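Local coordinates for protein esterase (Staphylococcus aureus subsp. aureus USA300_TCH1516, PDB 3D7R) that probably hydrolyses ester bonds, as a putative esterase of the alpha/beta hydrolase fold, at residues K195-N209 and V259-M273. Residues are numbered along the deposited sequence; the frame is centred on the assembly and turned at random.
Sequences KLYLISPILDATLSN and VYMFGGGREMTHPDM
Tyr-197 and Tyr-260 stack in offset fashion, ring centroids 4.7 Å apart and planes only 12° from parallel. CG of Tyr-260 is anti to its carbonyl carbon (chi1 -58°), which swings the ring alongside Tyr-197. The strand register sets Tyr-260 CB over the rim of the Tyr-197 face, 3.4 Å from Tyr-197 CE1, a CH-pi contact, while Tyr-197 OH rests above the centre of the Tyr-260 ring. Phe-262 meets Tyr-197 differently, bringing CE2 in plane to its edge. Helix 305-318 covers this aromatic row, its Ser-317 OG hydrogen-bonded to Tyr-197 OH. Leu-196, Val-259, Leu-198 and Met-261 pack on the other sheet face. Side chains alternate along each strand, and the parallel register of 195-199 and 259-264, neighbours in the central sheet of the alpha/beta hydrolase fold, sets partners on the same face. Beyond, polar links join apolar packing such as Leu-207 CD1 against Met-268 CE. Ser-200 OG donates to the syn side of Glu-267 OE2 at 2.6 Å, and Gly-264 N uses the anti lone pair of that oxygen; Glu-267 OE1 is hydrogen-bonded to His-297 ND1. Asn-209 ND2 approaches Asp-272 OD1 from above the carboxylate plane (2.9 Å). Two waters, one bonded weakly to Asp-204, donate to both the Asp-204 and Asp-272 carboxylates, which probably eases their repulsion.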
ATOM      1  N   LYS A 195       9.774   8.884   7.273  1.00  7.03           N
ATOM      2  CA  LYS A 195      10.104   8.153   6.046  1.00  6.61           C
ATOM      3  C   LYS A 195       8.833   7.661   5.386  1.00  6.40           C
ATOM      4  O   LYS A 195       7.805   7.524   6.054  1.00  6.58           O
ATOM      5  CB  LYS A 195      11.023   6.946   6.341  1.00  6.39           C
ATOM      6  CG  LYS A 195      12.432   7.296   6.854  1.00  5.73           C
ATOM      7  CD  LYS A 195      13.241   6.006   7.202  1.00  6.68           C
ATOM      8  CE  LYS A 195      14.674   6.370   7.652  1.00  6.59           C
ATOM      9  NZ  LYS A 195      14.671   6.759   9.103  1.00  8.24           N
ATOM     10  N   LEU A 196       8.913   7.376   4.083  1.00  6.58           N
ATOM     11  CA  LEU A 196       7.785   6.806   3.319  1.00  7.04           C
ATOM     12  C   LEU A 196       8.215   5.530   2.589  1.00  7.28           C
ATOM     13  O   LEU A 196       9.198   5.549   1.831  1.00  7.38           O
ATOM     14  CB  LEU A 196       7.235   7.822   2.296  1.00  6.78           C
ATOM     15  CG  LEU A 196       6.151   7.322   1.310  1.00  6.94           C
ATOM     16  CD1 LEU A 196       4.914   6.811   2.086  1.00  4.04           C
ATOM     17  CD2 LEU A 196       5.776   8.453   0.336  1.00  5.65           C
ATOM     18  N   TYR A 197       7.498   4.427   2.835  1.00  7.38           N
ATOM     19  CA  TYR A 197       7.845   3.120   2.235  1.00  7.21           C
ATOM     20  C   TYR A 197       6.768   2.724   1.241  1.00  7.62           C
ATOM     21  O   TYR A 197       5.580   2.779   1.564  1.00  7.22           O
ATOM     22  CB  TYR A 197       8.014   2.033   3.317  1.00  7.44           C
ATOM     23  CG  TYR A 197       9.365   2.079   3.981  1.00  6.87           C
ATOM     24  CD1 TYR A 197      10.385   1.189   3.617  1.00  5.84           C
ATOM     25  CD2 TYR A 197       9.634   3.036   4.968  1.00  7.79           C
ATOM     26  CE1 TYR A 197      11.657   1.267   4.222  1.00  6.74           C
ATOM     27  CE2 TYR A 197      10.891   3.114   5.587  1.00  7.58           C
ATOM     28  CZ  TYR A 197      11.889   2.225   5.205  1.00  9.02           C
ATOM     29  OH  TYR A 197      13.119   2.330   5.801  1.00  9.19           O
ATOM     30  N   LEU A 198       7.187   2.346   0.032  1.00  7.59           N
ATOM     31  CA  LEU A 198       6.251   1.960  -1.023  1.00  7.84           C
ATOM     32  C   LEU A 198       6.581   0.561  -1.497  1.00  8.02           C
ATOM     33  O   LEU A 198       7.703   0.308  -1.951  1.00  7.92           O
ATOM     34  CB  LEU A 198       6.340   2.941  -2.200  1.00  7.80           C
ATOM     35  CG  LEU A 198       6.143   4.443  -1.923  1.00  7.47           C
ATOM     36  CD1 LEU A 198       6.196   5.249  -3.241  1.00  7.70           C
ATOM     37  CD2 LEU A 198       4.820   4.710  -1.201  1.00  6.40           C
ATOM     38  N   ILE A 199       5.626  -0.358  -1.383  1.00  8.75           N
ATOM     39  CA  ILE A 199       5.827  -1.735  -1.855  1.00  9.35           C
ATOM     40  C   ILE A 199       4.947  -1.993  -3.090  1.00 10.16           C
ATOM     41  O   ILE A 199       3.713  -1.991  -3.007  1.00  9.45           O
ATOM     42  CB  ILE A 199       5.536  -2.800  -0.743  1.00 10.03           C
ATOM     43  CG1 ILE A 199       6.408  -2.566   0.499  1.00 11.65           C
ATOM     44  CG2 ILE A 199       5.701  -4.242  -1.296  1.00  8.36           C
ATOM     45  CD1 ILE A 199       5.865  -3.211   1.794  1.00 12.40           C
ATOM     46  N   SER A 200       5.580  -2.205  -4.242  1.00  9.91           N
ATOM     47  CA  SER A 200       4.839  -2.394  -5.491  1.00 10.23           C
ATOM     48  C   SER A 200       3.702  -1.367  -5.662  1.00 10.00           C
ATOM     49  O   SER A 200       2.547  -1.768  -5.925  1.00 10.43           O
ATOM     50  CB  SER A 200       4.256  -3.818  -5.565  1.00  9.60           C
ATOM     51  OG  SER A 200       5.280  -4.771  -5.712  1.00 13.67           O
ATOM     52  N   PRO A 201       4.015  -0.057  -5.530  1.00  9.40           N
ATOM     53  CA  PRO A 201       2.938   0.935  -5.579  1.00  9.23           C
ATOM     54  C   PRO A 201       2.348   0.983  -6.982  1.00 10.00           C
ATOM     55  O   PRO A 201       3.092   0.844  -7.959  1.00 10.14           O
ATOM     56  CB  PRO A 201       3.658   2.271  -5.277  1.00  9.09           C
ATOM     57  CG  PRO A 201       5.090   2.057  -5.655  1.00  8.86           C
ATOM     58  CD  PRO A 201       5.351   0.569  -5.375  1.00  8.82           C
ATOM     59  N   ILE A 202       1.036   1.160  -7.079  1.00  9.17           N
ATOM     60  CA  ILE A 202       0.396   1.374  -8.376  1.00  9.46           C
ATOM     61  C   ILE A 202       0.366   2.895  -8.592  1.00  9.65           C
ATOM     62  O   ILE A 202      -0.622   3.570  -8.284  1.00 10.00           O
ATOM     63  CB  ILE A 202      -1.030   0.733  -8.429  1.00  9.69           C
ATOM     64  CG1 ILE A 202      -0.964  -0.781  -8.200  1.00  9.86           C
ATOM     65  CG2 ILE A 202      -1.711   1.021  -9.776  1.00  8.82           C
ATOM     66  CD1 ILE A 202      -2.362  -1.394  -7.906  1.00 14.00           C
ATOM     67  N   LEU A 203       1.485   3.428  -9.080  1.00  9.27           N
ATOM     68  CA  LEU A 203       1.690   4.871  -9.167  1.00  9.70           C
ATOM     69  C   LEU A 203       0.805   5.613 -10.171  1.00  9.79           C
ATOM     70  O   LEU A 203       0.519   6.803  -9.996  1.00  9.22           O
ATOM     71  CB  LEU A 203       3.173   5.166  -9.419  1.00  9.84           C
ATOM     72  CG  LEU A 203       4.046   4.682  -8.241  1.00 10.45           C
ATOM     73  CD1 LEU A 203       5.514   4.593  -8.615  1.00 10.50           C
ATOM     74  CD2 LEU A 203       3.853   5.565  -7.007  1.00 10.66           C
ATOM     75  N   ASP A 204       0.381   4.909 -11.220  1.00 10.11           N
ATOM     76  CA  ASP A 204      -0.472   5.483 -12.251  1.00 10.97           C
ATOM     77  C   ASP A 204      -1.634   4.510 -12.413  1.00 10.75           C
ATOM     78  O   ASP A 204      -1.427   3.394 -12.885  1.00 11.22           O
ATOM     79  CB  ASP A 204       0.345   5.633 -13.548  1.00 11.34           C
ATOM     80  CG  ASP A 204      -0.474   6.145 -14.740  1.00 12.82           C
ATOM     81  OD1 ASP A 204      -1.700   6.359 -14.623  1.00 13.37           O
ATOM     82  OD2 ASP A 204       0.135   6.312 -15.820  1.00 15.25           O
ATOM     83  N   ALA A 205      -2.837   4.915 -11.998  1.00 10.51           N
ATOM     84  CA  ALA A 205      -3.999   4.022 -12.015  1.00 11.15           C
ATOM     85  C   ALA A 205      -4.505   3.667 -13.421  1.00 11.24           C
ATOM     86  O   ALA A 205      -5.303   2.741 -13.577  1.00 11.16           O
ATOM     87  CB  ALA A 205      -5.146   4.602 -11.188  1.00 10.57           C
ATOM     88  N   THR A 206      -4.075   4.418 -14.434  1.00 11.61           N
ATOM     89  CA  THR A 206      -4.490   4.136 -15.813  1.00 12.10           C
ATOM     90  C   THR A 206      -3.735   2.947 -16.397  1.00 12.25           C
ATOM     91  O   THR A 206      -4.249   2.272 -17.302  1.00 12.02           O
ATOM     92  CB  THR A 206      -4.247   5.319 -16.762  1.00 12.72           C
ATOM     93  OG1 THR A 206      -2.839   5.557 -16.864  1.00 12.79           O
ATOM     94  CG2 THR A 206      -4.940   6.582 -16.265  1.00 12.53           C
ATOM     95  N   LEU A 207      -2.527   2.707 -15.876  1.00 12.06           N
ATOM     96  CA  LEU A 207      -1.623   1.660 -16.378  1.00 12.47           C
ATOM     97  C   LEU A 207      -1.489   1.728 -17.906  1.00 12.66           C
ATOM     98  O   LEU A 207      -1.514   0.702 -18.600  1.00 11.96           O
ATOM     99  CB  LEU A 207      -2.063   0.258 -15.895  1.00 12.06           C
ATOM    100  CG  LEU A 207      -1.758  -0.108 -14.434  1.00 12.96           C
ATOM    101  CD1 LEU A 207      -2.618  -1.278 -13.961  1.00 13.53           C
ATOM    102  CD2 LEU A 207      -0.261  -0.401 -14.199  1.00 11.95           C
ATOM    103  N   SER A 208      -1.326   2.954 -18.403  1.00 12.90           N
ATOM    104  CA  SER A 208      -1.286   3.255 -19.831  1.00 13.74           C
ATOM    105  C   SER A 208       0.134   3.622 -20.298  1.00 13.77           C
ATOM    106  O   SER A 208       0.326   3.937 -21.462  1.00 13.21           O
ATOM    107  CB  SER A 208      -2.227   4.423 -20.141  1.00 14.42           C
ATOM    108  OG  SER A 208      -1.758   5.606 -19.504  1.00 14.78           O
ATOM    109  N   ASN A 209       1.109   3.592 -19.387  1.00 13.24           N
ATOM    110  CA  ASN A 209       2.512   3.888 -19.722  1.00 13.76           C
ATOM    111  C   ASN A 209       2.918   3.109 -20.967  1.00 13.69           C
ATOM    112  O   ASN A 209       2.833   1.879 -20.982  1.00 13.14           O
ATOM    113  CB  ASN A 209       3.428   3.509 -18.541  1.00 13.16           C
ATOM    114  CG  ASN A 209       4.877   4.018 -18.714  1.00 14.95           C
ATOM    115  OD1 ASN A 209       5.413   4.038 -19.821  1.00 16.18           O
ATOM    116  ND2 ASN A 209       5.510   4.419 -17.605  1.00  9.56           N
ATOM    117  N   VAL A 259      12.143   8.438   0.563  1.00  7.26           N
ATOM    118  CA  VAL A 259      11.255   7.363   0.049  1.00  7.44           C
ATOM    119  C   VAL A 259      12.067   6.088  -0.202  1.00  7.89           C
ATOM    120  O   VAL A 259      13.214   6.154  -0.695  1.00  7.96           O
ATOM    121  CB  VAL A 259      10.459   7.816  -1.235  1.00  7.29           C
ATOM    122  CG1 VAL A 259       9.564   6.669  -1.799  1.00  7.15           C
ATOM    123  CG2 VAL A 259       9.571   9.038  -0.946  1.00  6.05           C
ATOM    124  N   TYR A 260      11.495   4.942   0.184  1.00  7.64           N
ATOM    125  CA  TYR A 260      12.139   3.636   0.043  1.00  7.95           C
ATOM    126  C   TYR A 260      11.137   2.805  -0.678  1.00  8.16           C
ATOM    127  O   TYR A 260      10.022   2.651  -0.200  1.00  8.76           O
ATOM    128  CB  TYR A 260      12.432   3.021   1.421  1.00  7.91           C
ATOM    129  CG  TYR A 260      13.314   3.925   2.248  1.00  8.78           C
ATOM    130  CD1 TYR A 260      14.676   3.669   2.354  1.00  9.68           C
ATOM    131  CD2 TYR A 260      12.797   5.075   2.869  1.00  8.91           C
ATOM    132  CE1 TYR A 260      15.518   4.522   3.076  1.00 10.34           C
ATOM    133  CE2 TYR A 260      13.639   5.931   3.612  1.00  9.19           C
ATOM    134  CZ  TYR A 260      14.993   5.637   3.698  1.00  9.31           C
ATOM    135  OH  TYR A 260      15.854   6.452   4.411  1.00 10.68           O
HETATM  136  N   MSE A 261      11.497   2.311  -1.852  1.00  8.22           N
HETATM  137  CA  MSE A 261      10.521   1.620  -2.701  1.00  8.52           C
HETATM  138  C   MSE A 261      11.006   0.222  -3.022  1.00  8.65           C
HETATM  139  O   MSE A 261      12.219   0.011  -3.257  1.00  9.49           O
HETATM  140  CB  MSE A 261      10.282   2.418  -3.997  1.00  8.25           C
HETATM  141  CG  MSE A 261       9.268   1.789  -4.959  1.00  8.91           C
HETATM  142 SE   MSE A 261       8.764   3.081  -6.310  0.75 16.35          SE
HETATM  143  CE  MSE A 261      10.474   3.304  -7.241  1.00  8.62           C
ATOM    144  N   PHE A 262      10.067  -0.717  -3.036  1.00  7.84           N
ATOM    145  CA  PHE A 262      10.334  -2.123  -3.326  1.00  8.65           C
ATOM    146  C   PHE A 262       9.414  -2.554  -4.453  1.00  9.24           C
ATOM    147  O   PHE A 262       8.228  -2.226  -4.454  1.00  9.59           O
ATOM    148  CB  PHE A 262      10.071  -3.007  -2.085  1.00  8.19           C
ATOM    149  CG  PHE A 262      10.993  -2.719  -0.954  1.00  7.98           C
ATOM    150  CD1 PHE A 262      12.117  -3.513  -0.754  1.00  8.96           C
ATOM    151  CD2 PHE A 262      10.779  -1.609  -0.118  1.00  9.18           C
ATOM    152  CE1 PHE A 262      13.019  -3.229   0.277  1.00  9.53           C
ATOM    153  CE2 PHE A 262      11.659  -1.318   0.919  1.00  9.04           C
ATOM    154  CZ  PHE A 262      12.792  -2.126   1.110  1.00 12.34           C
ATOM    155  N   GLY A 263       9.962  -3.269  -5.424  1.00  9.57           N
ATOM    156  CA  GLY A 263       9.141  -3.764  -6.509  1.00  9.67           C
ATOM    157  C   GLY A 263       9.828  -4.858  -7.267  1.00  9.50           C
ATOM    158  O   GLY A 263      10.996  -5.137  -7.014  1.00  9.55           O
ATOM    159  N   GLY A 264       9.086  -5.485  -8.185  1.00 10.12           N
ATOM    160  CA  GLY A 264       9.612  -6.579  -9.020  1.00  9.56           C
ATOM    161  C   GLY A 264       9.606  -6.220 -10.485  1.00 10.74           C
ATOM    162  O   GLY A 264       8.843  -5.341 -10.911  1.00 10.23           O
ATOM    163  N   GLY A 265      10.456  -6.890 -11.262  1.00 10.75           N
ATOM    164  CA  GLY A 265      10.525  -6.674 -12.708  1.00 11.44           C
ATOM    165  C   GLY A 265       9.402  -7.377 -13.466  1.00 12.07           C
ATOM    166  O   GLY A 265       9.189  -7.100 -14.651  1.00 11.71           O
ATOM    167  N   ARG A 266       8.673  -8.265 -12.787  1.00 12.18           N
ATOM    168  CA  ARG A 266       7.554  -8.985 -13.425  1.00 13.35           C
ATOM    169  C   ARG A 266       6.166  -8.423 -13.091  1.00 12.90           C
ATOM    170  O   ARG A 266       5.158  -9.147 -13.140  1.00 13.92           O
ATOM    171  CB  ARG A 266       7.631 -10.492 -13.141  1.00 12.79           C
ATOM    172  CG  ARG A 266       8.845 -11.116 -13.810  1.00 17.16           C
ATOM    173  CD  ARG A 266       8.931 -12.641 -13.720  1.00 22.77           C
ATOM    174  NE  ARG A 266      10.207 -13.050 -14.328  1.00 29.10           N
ATOM    175  CZ  ARG A 266      10.771 -14.252 -14.220  1.00 32.19           C
ATOM    176  NH1 ARG A 266      10.188 -15.223 -13.522  1.00 34.22           N
ATOM    177  NH2 ARG A 266      11.936 -14.480 -14.811  1.00 33.47           N
ATOM    178  N   GLU A 267       6.103  -7.139 -12.764  1.00 12.20           N
ATOM    179  CA  GLU A 267       4.823  -6.487 -12.521  1.00 10.94           C
ATOM    180  C   GLU A 267       4.654  -5.285 -13.443  1.00 11.34           C
ATOM    181  O   GLU A 267       5.622  -4.584 -13.711  1.00 10.01           O
ATOM    182  CB  GLU A 267       4.657  -6.089 -11.042  1.00 10.97           C
ATOM    183  CG  GLU A 267       5.758  -5.200 -10.457  1.00 10.82           C
ATOM    184  CD  GLU A 267       5.440  -4.733  -9.036  1.00 12.93           C
ATOM    185  OE1 GLU A 267       4.304  -4.275  -8.811  1.00 12.70           O
ATOM    186  OE2 GLU A 267       6.313  -4.825  -8.145  1.00 13.39           O
HETATM  187  N   MSE A 268       3.419  -5.055 -13.910  1.00 10.74           N
HETATM  188  CA  MSE A 268       3.132  -4.042 -14.942  1.00 11.49           C
HETATM  189  C   MSE A 268       3.395  -2.614 -14.474  1.00 10.48           C
HETATM  190  O   MSE A 268       3.419  -1.690 -15.280  1.00 10.51           O
HETATM  191  CB  MSE A 268       1.664  -4.131 -15.368  1.00 11.86           C
HETATM  192  CG  MSE A 268       1.340  -5.173 -16.413  1.00 16.05           C
HETATM  193 SE   MSE A 268      -0.640  -5.415 -16.491  0.75 28.18          SE
HETATM  194  CE  MSE A 268      -1.183  -3.600 -16.257  1.00 20.77           C
ATOM    195  N   THR A 269       3.557  -2.448 -13.168  1.00 10.53           N
ATOM    196  CA  THR A 269       3.854  -1.150 -12.535  1.00 10.65           C
ATOM    197  C   THR A 269       5.309  -0.788 -12.658  1.00 10.55           C
ATOM    198  O   THR A 269       5.708   0.303 -12.253  1.00 10.17           O
ATOM    199  CB  THR A 269       3.555  -1.192 -11.027  1.00 10.98           C
ATOM    200  OG1 THR A 269       4.156  -2.369 -10.475  1.00 13.22           O
ATOM    201  CG2 THR A 269       2.054  -1.255 -10.767  1.00 11.43           C
ATOM    202  N   HIS A 270       6.118  -1.706 -13.184  1.00  9.91           N
ATOM    203  CA  HIS A 270       7.564  -1.494 -13.140  1.00 10.75           C
ATOM    204  C   HIS A 270       8.041  -0.258 -13.937  1.00 10.33           C
ATOM    205  O   HIS A 270       8.843   0.517 -13.408  1.00 10.53           O
ATOM    206  CB  HIS A 270       8.354  -2.775 -13.460  1.00 10.34           C
ATOM    207  CG  HIS A 270       9.838  -2.610 -13.328  1.00 12.87           C
ATOM    208  ND1 HIS A 270      10.637  -2.185 -14.372  1.00 14.11           N
ATOM    209  CD2 HIS A 270      10.668  -2.792 -12.271  1.00 14.44           C
ATOM    210  CE1 HIS A 270      11.892  -2.121 -13.965  1.00 13.32           C
ATOM    211  NE2 HIS A 270      11.937  -2.487 -12.695  1.00 14.13           N
ATOM    212  N   PRO A 271       7.575  -0.068 -15.196  1.00 10.02           N
ATOM    213  CA  PRO A 271       7.904   1.203 -15.861  1.00  9.95           C
ATOM    214  C   PRO A 271       7.549   2.460 -15.064  1.00 10.03           C
ATOM    215  O   PRO A 271       8.361   3.384 -15.026  1.00 10.00           O
ATOM    216  CB  PRO A 271       7.084   1.149 -17.149  1.00 10.05           C
ATOM    217  CG  PRO A 271       7.048  -0.326 -17.466  1.00 10.36           C
ATOM    218  CD  PRO A 271       6.818  -0.956 -16.107  1.00 10.32           C
ATOM    219  N   ASP A 272       6.365   2.494 -14.441  1.00  9.06           N
ATOM    220  CA  ASP A 272       5.977   3.614 -13.576  1.00  9.30           C
ATOM    221  C   ASP A 272       6.878   3.805 -12.366  1.00  8.74           C
ATOM    222  O   ASP A 272       7.182   4.938 -11.987  1.00  8.71           O
ATOM    223  CB  ASP A 272       4.493   3.521 -13.176  1.00  9.24           C
ATOM    224  CG  ASP A 272       3.565   3.773 -14.367  1.00 11.87           C
ATOM    225  OD1 ASP A 272       3.886   4.702 -15.174  1.00 13.19           O
ATOM    226  OD2 ASP A 272       2.548   3.033 -14.523  1.00 12.09           O
HETATM  227  N   MSE A 273       7.315   2.710 -11.753  1.00  7.91           N
HETATM  228  CA  MSE A 273       8.264   2.830 -10.643  1.00  8.30           C
HETATM  229  C   MSE A 273       9.598   3.409 -11.102  1.00  8.03           C
HETATM  230  O   MSE A 273      10.182   4.247 -10.406  1.00  8.02           O
HETATM  231  CB  MSE A 273       8.477   1.485  -9.915  1.00  8.46           C
HETATM  232  CG  MSE A 273       7.208   0.958  -9.237  1.00  9.54           C
HETATM  233 SE   MSE A 273       7.642  -0.653  -8.231  0.75 14.17          SE
HETATM  234  CE  MSE A 273       7.722  -1.944  -9.678  1.00 15.17           C
TER
HETATM  235  O   HOH W   1       1.141   2.118 -12.230  1.00 13.00           O
HETATM  236  O   HOH W   2       0.803   3.623 -16.344  1.00 13.45           O
HETATM  237  O   HOH W   3       2.754   6.910 -16.204  1.00 16.27           O